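Local coordinates for protein metazoan TIR-STING fusion (PDB 6WT6) that joins a TIR domain to a STING ligand-binding domain in one chain, and probably acts as a sensor of the STING family, at residues A[31-36]-A[58-63]; A[209-214]-A[269-274]; A[219-224]-A[277-282]. All coordinates share one frame; numbering follows the deposited sequence.

Interaction 1: residues A[31-36]-A[58-63]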
loop_
_atom_site.group_PDB
_atom_site.type_symbol
_atom_site.label_atom_id
_atom_site.label_comp_id
_atom_site.label_asym_id
_atom_site.label_seq_id
_atom_site.Cartn_x
_atom_site.Cartn_y
_atom_site.Cartn_z
ATOM N N TYR A 31 -20.527 -13.758 -12.690
ATOM C CA TYR A 31 -20.978 -14.779 -11.755
ATOM C C TYR A 31 -21.523 -14.115 -10.500
ATOM O O TYR A 31 -21.026 -13.072 -10.069
ATOM C CB TYR A 31 -19.853 -15.746 -11.350
ATOM C CG TYR A 31 -19.063 -16.331 -12.495
ATOM C CD1 TYR A 31 -19.628 -17.267 -13.348
ATOM C CD2 TYR A 31 -17.739 -15.965 -12.703
ATOM C CE1 TYR A 31 -18.902 -17.813 -14.392
ATOM C CE2 TYR A 31 -17.005 -16.506 -13.743
ATOM C CZ TYR A 31 -17.592 -17.428 -14.585
ATOM O OH TYR A 31 -16.861 -17.965 -15.621
ATOM N N HIS A 32 -22.545 -14.740 -9.909
ATOM C CA HIS A 32 -23.023 -14.294 -8.605
ATOM C C HIS A 32 -22.046 -14.674 -7.499
ATOM O O HIS A 32 -21.845 -13.907 -6.552
ATOM C CB HIS A 32 -24.406 -14.879 -8.311
ATOM C CG HIS A 32 -25.503 -14.296 -9.147
ATOM N ND1 HIS A 32 -25.850 -14.805 -10.380
ATOM C CD2 HIS A 32 -26.330 -13.248 -8.926
ATOM C CE1 HIS A 32 -26.841 -14.094 -10.884
ATOM N NE2 HIS A 32 -27.152 -13.143 -10.022
ATOM N N ALA A 33 -21.435 -15.852 -7.595
ATOM C CA ALA A 33 -20.563 -16.322 -6.531
ATOM C C ALA A 33 -19.446 -17.185 -7.098
ATOM O O ALA A 33 -19.676 -18.014 -7.983
ATOM C CB ALA A 33 -21.346 -17.111 -5.476
ATOM N N PHE A 34 -18.238 -16.974 -6.588
ATOM C CA PHE A 34 -17.120 -17.874 -6.817
ATOM C C PHE A 34 -16.963 -18.759 -5.591
ATOM O O PHE A 34 -16.860 -18.258 -4.468
ATOM C CB PHE A 34 -15.822 -17.109 -7.083
ATOM C CG PHE A 34 -14.599 -17.989 -7.146
ATOM C CD1 PHE A 34 -14.357 -18.784 -8.256
ATOM C CD2 PHE A 34 -13.687 -18.014 -6.103
ATOM C CE1 PHE A 34 -13.233 -19.593 -8.320
ATOM C CE2 PHE A 34 -12.560 -18.821 -6.162
ATOM C CZ PHE A 34 -12.334 -19.610 -7.273
ATOM N N ILE A 35 -16.960 -20.067 -5.810
ATOM C CA ILE A 35 -16.801 -21.039 -4.736
ATOM C C ILE A 35 -15.320 -21.388 -4.640
ATOM O O ILE A 35 -14.778 -22.088 -5.499
ATOM C CB ILE A 35 -17.668 -22.280 -4.976
ATOM C CG1 ILE A 35 -19.146 -21.897 -4.918
ATOM C CG2 ILE A 35 -17.354 -23.365 -3.959
ATOM C CD1 ILE A 35 -20.088 -23.043 -5.161
ATOM N N SER A 36 -14.663 -20.881 -3.599
ATOM C CA SER A 36 -13.256 -21.152 -3.340
ATOM C C SER A 36 -13.156 -22.326 -2.374
ATOM O O SER A 36 -13.633 -22.244 -1.237
ATOM C CB SER A 36 -12.560 -19.919 -2.768
ATOM O OG SER A 36 -11.168 -20.134 -2.622
ATOM N N PHE A 58 -28.944 -18.712 -9.278
ATOM C CA PHE A 58 -27.674 -18.004 -9.325
ATOM C C PHE A 58 -26.686 -18.714 -10.247
ATOM O O PHE A 58 -26.706 -19.939 -10.394
ATOM C CB PHE A 58 -27.081 -17.876 -7.920
ATOM C CG PHE A 58 -27.953 -17.122 -6.958
ATOM C CD1 PHE A 58 -27.834 -15.748 -6.824
ATOM C CD2 PHE A 58 -28.897 -17.786 -6.190
ATOM C CE1 PHE A 58 -28.638 -15.050 -5.940
ATOM C CE2 PHE A 58 -29.706 -17.094 -5.307
ATOM C CZ PHE A 58 -29.575 -15.724 -5.180
ATOM N N THR A 59 -25.819 -17.922 -10.875
ATOM C CA THR A 59 -24.755 -18.428 -11.734
ATOM C C THR A 59 -23.438 -18.376 -10.967
ATOM O O THR A 59 -23.034 -17.308 -10.493
ATOM C CB THR A 59 -24.657 -17.616 -13.026
ATOM O OG1 THR A 59 -25.799 -17.888 -13.848
ATOM C CG2 THR A 59 -23.390 -17.968 -13.791
ATOM N N CYS A 60 -22.772 -19.519 -10.849
ATOM C CA CYS A 60 -21.563 -19.628 -10.048
ATOM C C CYS A 60 -20.376 -20.044 -10.906
ATOM O O CYS A 60 -20.526 -20.542 -12.025
ATOM C CB CYS A 60 -21.743 -20.629 -8.902
ATOM S SG CYS A 60 -22.867 -20.091 -7.603
ATOM N N CYS A 61 -19.185 -19.824 -10.355
ATOM C CA CYS A 61 -17.925 -20.249 -10.954
ATOM C C CYS A 61 -17.332 -21.345 -10.080
ATOM O O CYS A 61 -17.076 -21.125 -8.891
ATOM C CB CYS A 61 -16.954 -19.075 -11.089
ATOM S SG CYS A 61 -15.309 -19.514 -11.713
ATOM N N PHE A 62 -17.117 -22.521 -10.670
ATOM C CA PHE A 62 -16.651 -23.700 -9.947
ATOM C C PHE A 62 -15.399 -24.229 -10.632
ATOM O O PHE A 62 -15.434 -24.554 -11.823
ATOM C CB PHE A 62 -17.744 -24.771 -9.902
ATOM C CG PHE A 62 -17.502 -25.848 -8.884
ATOM C CD1 PHE A 62 -17.641 -25.581 -7.534
ATOM C CD2 PHE A 62 -17.155 -27.130 -9.276
ATOM C CE1 PHE A 62 -17.426 -26.569 -6.593
ATOM C CE2 PHE A 62 -16.940 -28.124 -8.338
ATOM C CZ PHE A 62 -17.077 -27.842 -6.994
ATOM N N ALA A 63 -14.302 -24.329 -9.875
ATOM C CA ALA A 63 -12.995 -24.634 -10.453
ATOM C C ALA A 63 -13.020 -25.923 -11.269
ATOM O O ALA A 63 -12.651 -25.933 -12.449
ATOM C CB ALA A 63 -11.944 -24.720 -9.344
#

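Interaction 2: residues A[209-214]-A[269-274]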
loop_
_atom_site.group_PDB
_atom_site.type_symbol
_atom_site.label_atom_id
_atom_site.label_comp_id
_atom_site.label_asym_id
_atom_site.label_seq_id
_atom_site.Cartn_x
_atom_site.Cartn_y
_atom_site.Cartn_z
ATOM N N GLU A 209 30.104 25.675 2.732
ATOM C CA GLU A 209 30.548 25.061 3.975
ATOM C C GLU A 209 29.955 25.791 5.173
ATOM O O GLU A 209 30.042 27.018 5.275
ATOM C CB GLU A 209 32.076 25.071 4.049
ATOM C CG GLU A 209 32.758 24.231 2.980
ATOM C CD GLU A 209 32.608 22.738 3.221
ATOM O OE1 GLU A 209 32.283 22.350 4.363
ATOM O OE2 GLU A 209 32.817 21.952 2.271
ATOM N N GLY A 210 29.351 25.026 6.082
ATOM C CA GLY A 210 28.677 25.586 7.232
ATOM C C GLY A 210 27.307 26.161 6.953
ATOM O O GLY A 210 26.594 26.507 7.903
ATOM N N ARG A 211 26.913 26.272 5.683
ATOM C CA ARG A 211 25.621 26.825 5.301
ATOM C C ARG A 211 24.780 25.818 4.526
ATOM O O ARG A 211 23.890 26.212 3.765
ATOM C CB ARG A 211 25.815 28.103 4.481
ATOM C CG ARG A 211 26.565 29.206 5.214
ATOM C CD ARG A 211 25.736 29.785 6.354
ATOM N NE ARG A 211 26.464 30.801 7.113
ATOM C CZ ARG A 211 27.049 30.583 8.288
ATOM N NH1 ARG A 211 26.993 29.383 8.850
ATOM N NH2 ARG A 211 27.688 31.568 8.906
ATOM N N MET A 212 25.042 24.524 4.705
ATOM C CA MET A 212 24.335 23.492 3.957
ATOM C C MET A 212 24.451 22.162 4.688
ATOM O O MET A 212 25.554 21.750 5.061
ATOM C CB MET A 212 24.891 23.365 2.538
ATOM C CG MET A 212 24.199 22.306 1.701
ATOM S SD MET A 212 24.877 22.223 0.038
ATOM C CE MET A 212 23.614 21.262 -0.792
ATOM N N SER A 213 23.315 21.502 4.885
ATOM C CA SER A 213 23.284 20.175 5.473
ATOM C C SER A 213 23.610 19.118 4.421
ATOM O O SER A 213 23.456 19.328 3.216
ATOM C CB SER A 213 21.913 19.894 6.092
ATOM O OG SER A 213 21.741 18.509 6.354
ATOM N N GLU A 214 24.067 17.963 4.901
ATOM C CA GLU A 214 24.324 16.825 4.028
ATOM C C GLU A 214 23.049 16.145 3.549
ATOM O O GLU A 214 23.085 15.451 2.528
ATOM C CB GLU A 214 25.181 15.779 4.743
ATOM C CG GLU A 214 26.516 16.267 5.259
ATOM C CD GLU A 214 27.263 15.169 5.992
ATOM O OE1 GLU A 214 26.658 14.101 6.228
ATOM O OE2 GLU A 214 28.447 15.367 6.331
ATOM N N ASN A 269 19.578 37.179 9.030
ATOM C CA ASN A 269 20.834 37.910 8.928
ATOM C C ASN A 269 21.319 38.074 7.492
ATOM O O ASN A 269 22.444 38.540 7.283
ATOM C CB ASN A 269 21.922 37.211 9.748
ATOM C CG ASN A 269 21.566 37.095 11.212
ATOM O OD1 ASN A 269 20.827 36.195 11.613
ATOM N ND2 ASN A 269 22.096 38.003 12.024
ATOM N N GLY A 270 20.514 37.698 6.504
ATOM C CA GLY A 270 20.968 37.713 5.132
ATOM C C GLY A 270 21.852 36.548 4.745
ATOM O O GLY A 270 22.284 36.479 3.586
ATOM N N GLU A 271 22.139 35.636 5.671
ATOM C CA GLU A 271 22.943 34.462 5.356
ATOM C C GLU A 271 22.157 33.498 4.480
ATOM O O GLU A 271 21.045 33.088 4.827
ATOM C CB GLU A 271 23.378 33.758 6.638
ATOM C CG GLU A 271 24.243 34.608 7.533
ATOM C CD GLU A 271 25.649 34.758 7.001
ATOM O OE1 GLU A 271 26.203 33.769 6.470
ATOM O OE2 GLU A 271 26.198 35.872 7.112
ATOM N N ASP A 272 22.739 33.131 3.342
ATOM C CA ASP A 272 22.130 32.147 2.457
ATOM C C ASP A 272 22.436 30.748 2.963
ATOM O O ASP A 272 23.584 30.439 3.308
ATOM C CB ASP A 272 22.633 32.305 1.019
ATOM C CG ASP A 272 22.204 33.618 0.393
ATOM O OD1 ASP A 272 21.297 34.261 0.949
ATOM O OD2 ASP A 272 22.813 34.029 -0.622
ATOM N N TYR A 273 21.406 29.905 3.004
ATOM C CA TYR A 273 21.537 28.504 3.368
ATOM C C TYR A 273 21.086 27.652 2.194
ATOM O O TYR A 273 20.051 27.935 1.579
ATOM C CB TYR A 273 20.719 28.187 4.621
ATOM C CG TYR A 273 21.399 28.616 5.899
ATOM C CD1 TYR A 273 21.292 29.922 6.363
ATOM C CD2 TYR A 273 22.167 27.721 6.633
ATOM C CE1 TYR A 273 21.921 30.322 7.533
ATOM C CE2 TYR A 273 22.801 28.109 7.801
ATOM C CZ TYR A 273 22.674 29.411 8.247
ATOM O OH TYR A 273 23.302 29.801 9.410
ATOM N N PHE A 274 21.867 26.623 1.883
ATOM C CA PHE A 274 21.634 25.772 0.728
ATOM C C PHE A 274 21.114 24.408 1.163
ATOM O O PHE A 274 21.461 23.897 2.233
ATOM C CB PHE A 274 22.920 25.593 -0.089
ATOM C CG PHE A 274 23.409 26.852 -0.751
ATOM C CD1 PHE A 274 24.192 27.756 -0.054
ATOM C CD2 PHE A 274 23.103 27.120 -2.077
ATOM C CE1 PHE A 274 24.655 28.913 -0.660
ATOM C CE2 PHE A 274 23.565 28.277 -2.692
ATOM C CZ PHE A 274 24.341 29.174 -1.979
HETATM O O HOH W 1 20.994 22.032 3.805
#

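Interaction 3: residues A[219-224]-A[277-282]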
loop_
_atom_site.group_PDB
_atom_site.type_symbol
_atom_site.label_atom_id
_atom_site.label_comp_id
_atom_site.label_asym_id
_atom_site.label_seq_id
_atom_site.Cartn_x
_atom_site.Cartn_y
_atom_site.Cartn_z
ATOM N N PHE A 219 9.813 17.108 1.451
ATOM C CA PHE A 219 8.754 18.001 1.900
ATOM C C PHE A 219 7.411 17.289 1.868
ATOM O O PHE A 219 7.051 16.661 0.865
ATOM C CB PHE A 219 8.733 19.275 1.056
ATOM C CG PHE A 219 9.914 20.165 1.309
ATOM C CD1 PHE A 219 9.877 21.117 2.315
ATOM C CD2 PHE A 219 11.080 20.019 0.574
ATOM C CE1 PHE A 219 10.972 21.923 2.564
ATOM C CE2 PHE A 219 12.177 20.825 0.820
ATOM C CZ PHE A 219 12.124 21.776 1.816
ATOM N N PHE A 220 6.676 17.401 2.973
ATOM C CA PHE A 220 5.444 16.653 3.216
ATOM C C PHE A 220 4.384 17.658 3.655
ATOM O O PHE A 220 4.121 17.814 4.856
ATOM C CB PHE A 220 5.683 15.567 4.271
ATOM C CG PHE A 220 4.615 14.502 4.339
ATOM C CD1 PHE A 220 3.272 14.806 4.153
ATOM C CD2 PHE A 220 4.965 13.188 4.613
ATOM C CE1 PHE A 220 2.305 13.817 4.226
ATOM C CE2 PHE A 220 4.004 12.198 4.691
ATOM C CZ PHE A 220 2.671 12.511 4.495
ATOM N N PRO A 221 3.768 18.366 2.710
ATOM C CA PRO A 221 2.658 19.258 3.068
ATOM C C PRO A 221 1.464 18.462 3.570
ATOM O O PRO A 221 1.129 17.406 3.029
ATOM C CB PRO A 221 2.340 19.974 1.750
ATOM C CG PRO A 221 2.806 19.020 0.691
ATOM C CD PRO A 221 4.034 18.365 1.261
ATOM N N GLN A 222 0.810 18.987 4.615
ATOM C CA GLN A 222 -0.286 18.251 5.240
ATOM C C GLN A 222 -1.437 18.009 4.272
ATOM O O GLN A 222 -2.132 16.994 4.376
ATOM C CB GLN A 222 -0.791 18.996 6.475
ATOM C CG GLN A 222 -1.917 18.276 7.203
ATOM C CD GLN A 222 -2.351 18.992 8.463
ATOM O OE1 GLN A 222 -1.811 20.038 8.813
ATOM N NE2 GLN A 222 -3.335 18.429 9.154
ATOM N N SER A 223 -1.669 18.928 3.335
ATOM C CA SER A 223 -2.739 18.708 2.370
ATOM C C SER A 223 -2.383 17.644 1.346
ATOM O O SER A 223 -3.267 17.229 0.585
ATOM C CB SER A 223 -3.082 20.006 1.645
ATOM O OG SER A 223 -2.109 20.290 0.654
ATOM N N CYS A 224 -1.119 17.214 1.307
ATOM C CA CYS A 224 -0.553 16.270 0.347
ATOM C C CYS A 224 -0.501 16.829 -1.070
ATOM O O CYS A 224 -0.171 16.086 -2.005
ATOM C CB CYS A 224 -1.303 14.933 0.357
ATOM S SG CYS A 224 -1.344 14.173 1.997
ATOM N N GLY A 277 16.440 19.545 -1.955
ATOM C CA GLY A 277 15.073 19.379 -1.494
ATOM C C GLY A 277 14.129 19.022 -2.620
ATOM O O GLY A 277 14.339 19.387 -3.782
ATOM N N GLU A 278 13.068 18.308 -2.259
ATOM C CA GLU A 278 12.016 17.955 -3.198
ATOM C C GLU A 278 10.801 17.499 -2.407
ATOM O O GLU A 278 10.890 17.198 -1.213
ATOM C CB GLU A 278 12.477 16.865 -4.169
ATOM C CG GLU A 278 12.832 15.551 -3.487
ATOM C CD GLU A 278 13.598 14.608 -4.398
ATOM O OE1 GLU A 278 14.413 15.099 -5.203
ATOM O OE2 GLU A 278 13.378 13.379 -4.311
ATOM N N TYR A 279 9.658 17.468 -3.084
ATOM C CA TYR A 279 8.462 16.895 -2.492
ATOM C C TYR A 279 8.560 15.373 -2.471
ATOM O O TYR A 279 9.228 14.760 -3.306
ATOM C CB TYR A 279 7.214 17.315 -3.275
ATOM C CG TYR A 279 6.784 18.758 -3.091
ATOM C CD1 TYR A 279 6.049 19.146 -1.980
ATOM C CD2 TYR A 279 7.089 19.721 -4.043
ATOM C CE1 TYR A 279 5.646 20.453 -1.812
ATOM C CE2 TYR A 279 6.693 21.034 -3.883
ATOM C CZ TYR A 279 5.968 21.395 -2.767
ATOM O OH TYR A 279 5.565 22.699 -2.606
ATOM N N ILE A 280 7.894 14.766 -1.491
ATOM C CA ILE A 280 7.608 13.332 -1.517
ATOM C C ILE A 280 6.450 13.152 -2.495
ATOM O O ILE A 280 5.287 13.360 -2.140
ATOM C CB ILE A 280 7.268 12.787 -0.128
ATOM C CG1 ILE A 280 8.377 13.126 0.866
ATOM C CG2 ILE A 280 7.042 11.283 -0.191
ATOM C CD1 ILE A 280 8.146 12.564 2.253
ATOM N N GLY A 281 6.765 12.775 -3.737
ATOM C CA GLY A 281 5.770 12.821 -4.797
ATOM C C GLY A 281 4.609 11.865 -4.603
ATOM O O GLY A 281 3.506 12.118 -5.097
ATOM N N VAL A 282 4.832 10.767 -3.875
ATOM C CA VAL A 282 3.799 9.744 -3.748
ATOM C C VAL A 282 2.594 10.254 -2.958
ATOM O O VAL A 282 1.465 9.794 -3.177
ATOM C CB VAL A 282 4.397 8.467 -3.122
ATOM C CG1 VAL A 282 4.747 8.690 -1.656
ATOM C CG2 VAL A 282 3.438 7.291 -3.281
#

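Interaction 1: residues A[31-36]-A[58-63]
Strands 33-36 and 60-62 run side by side in parallel, their axes 4.8 Å apart at the closest point. Ala33 pairs with Cys60 and Phe34 with Cys61. The backbone bonds step along both chains. His32 N gives a bent bond to Thr59 O, Cys61 N bonds to Ala33 O, and Ile35 N reaches Cys61 O nearly along the C=O axis.

His32 leans toward the other segment, with CG beside its own backbone N (chi1 -71°). Its CB rests by Thr59 O and Phe58 CD1. CG and CD2 lie under the edge of the Phe58 ring, and His32 CD2 is 3.6 Å from Phe58 CD1. The rings form a T-shaped pair with planes at 87°, Phe58 giving the edge and His32 the face. ND1 accepts a nearly straight bond from Thr59 N at 3.2 Å, though this N sits well out of the imidazole plane. NE2, at the far end, bonds to Pro23 O. ND1 as acceptor and NE2 as donor would suit a neutral imidazole. With both nitrogens held, the ring is fixed in its rotation.

Cys61 and Phe34 project from one face of the sheet, Ala33, Cys60, Ile35 and Phe62 from the opposite one. The CB of Cys61 sits almost over the centre of the Tyr31 ring, 3.6 Å from the centroid, a CH-pi contact. SG, anti to the backbone N, lies over the same face and also meets the edge of Phe34, with SG 3.7 Å from Phe34 CD1. On the second face, Ile35 CG2 touches the rim of the Phe62 ring. Leu50 of helix 43-56 packs on both residues. The strands and helix 43-56 form a beta-alpha-beta unit, its crossover right-handed as usual, at the edge of the TIR domain's parallel sheet.

Interaction 2: residues A[209-214]-A[269-274]
The Arg211 side chain lies across one face of the Tyr273 ring. Its CG stands beside the backbone N, and a bend at chi2 (-69°) carries CD over the ring, offset toward the rim. Arg211 CD comes within 3.6 Å of Tyr273 CZ, a CH-pi contact. The guanidinium lies at 30° to the ring plane, with Tyr273 OH over one of its faces. NE points to Glu271 in a salt bridge, with Arg211 NE 3.0 Å from Glu271 OE1. The carboxylate is turned almost square to the guanidinium, 88° between planes, and OE1 is met from above its own plane. NH1 folds back to Gly210 O, so two bonds grip the guanidinium.

This is the outer end of two parallel neighbours, strands 212-221 and 272-279, in the mixed sheet of the STING domain. Pairing is sparse here. Phe274 N bonds almost straight to Arg211 O at 2.8 Å, and a water bridges Ser213 N and Phe274 O where a direct bond is lacking.

Met212 is extended and crosses Phe274 at about a right angle, its SD 3.9 Å from Phe274 CB. Val199 and Trp202 of helix 176-204 pack on Met212, while helix 341-356 covers Tyr273.

Interaction 3: residues A[219-224]-A[277-282]
Two backbone hydrogen bonds join strand 219-221 to the end of strand 277-279 and the residue after it. Phe219 supplies both. Its N donates to Glu278 O at 2.9 Å, and its O accepts from Ile280 N at 3.1 Å. The second bond is nearly straight at the hydrogen, 173°. Both donors lie in the plane of the carbonyl they meet. Phe219 and Tyr279 are thus a parallel bridge pair, with CA atoms 4.5 Å apart, and their side chains stand on the same face.

Phe219 and Tyr279 are both met at their ring edges. The Phe219 ring turns its edge to the other strand, where Phe219 CD2 is 3.3 Å from Glu278 O and Phe219 CE2 is 4.0 Å from Gly277 CA. Gly277, having no side chain, lets the ring edge lie against its CA. Tyr279 in turn receives Pro221 at its own edge, with Pro221 CD 3.9 Å from Tyr279 CD1.

On the other side of the strands an aliphatic tip meets a ring: Ile280, extended beyond CB, sets its CD1 4.0 Å from Phe220 CD2. Phe331 of strand 327-332 meets the Phe220 ring, and Phe309 of helix 299-319 packs on Ile280.

From Pro221 the chain reverses in a type I beta turn to Cys224, closed by Cys224 N to Pro221 O. Glu278 points away from this contact, and its carboxylate bonds to Tyr187 of helix 176-204. With no charged pair across the segments, main-chain bonds set the register and apolar side chains pack both faces of this buried, inner part of the sheet.

In the fold
Interactions 2 and 3 hold the same two strands, 212-221 and 272-279, with centres about 22 Å apart. Interaction 3 is buried and binds through backbone bonds and apolar side chains. Interaction 2 is partly exposed, and there a salt bridge and a water supplement a single direct backbone bond. Interaction 1 belongs to the other domain, its centre about 44 Å from that of interaction 3 and about 65 Å from that of interaction 2. It too is a buried pairing of parallel strands, but it adds a histidine bonded at both nitrogens and a cysteine set against two aromatic rings. One helix joins its strands; the modelled residues between the STING pair hold two further strands and no helix.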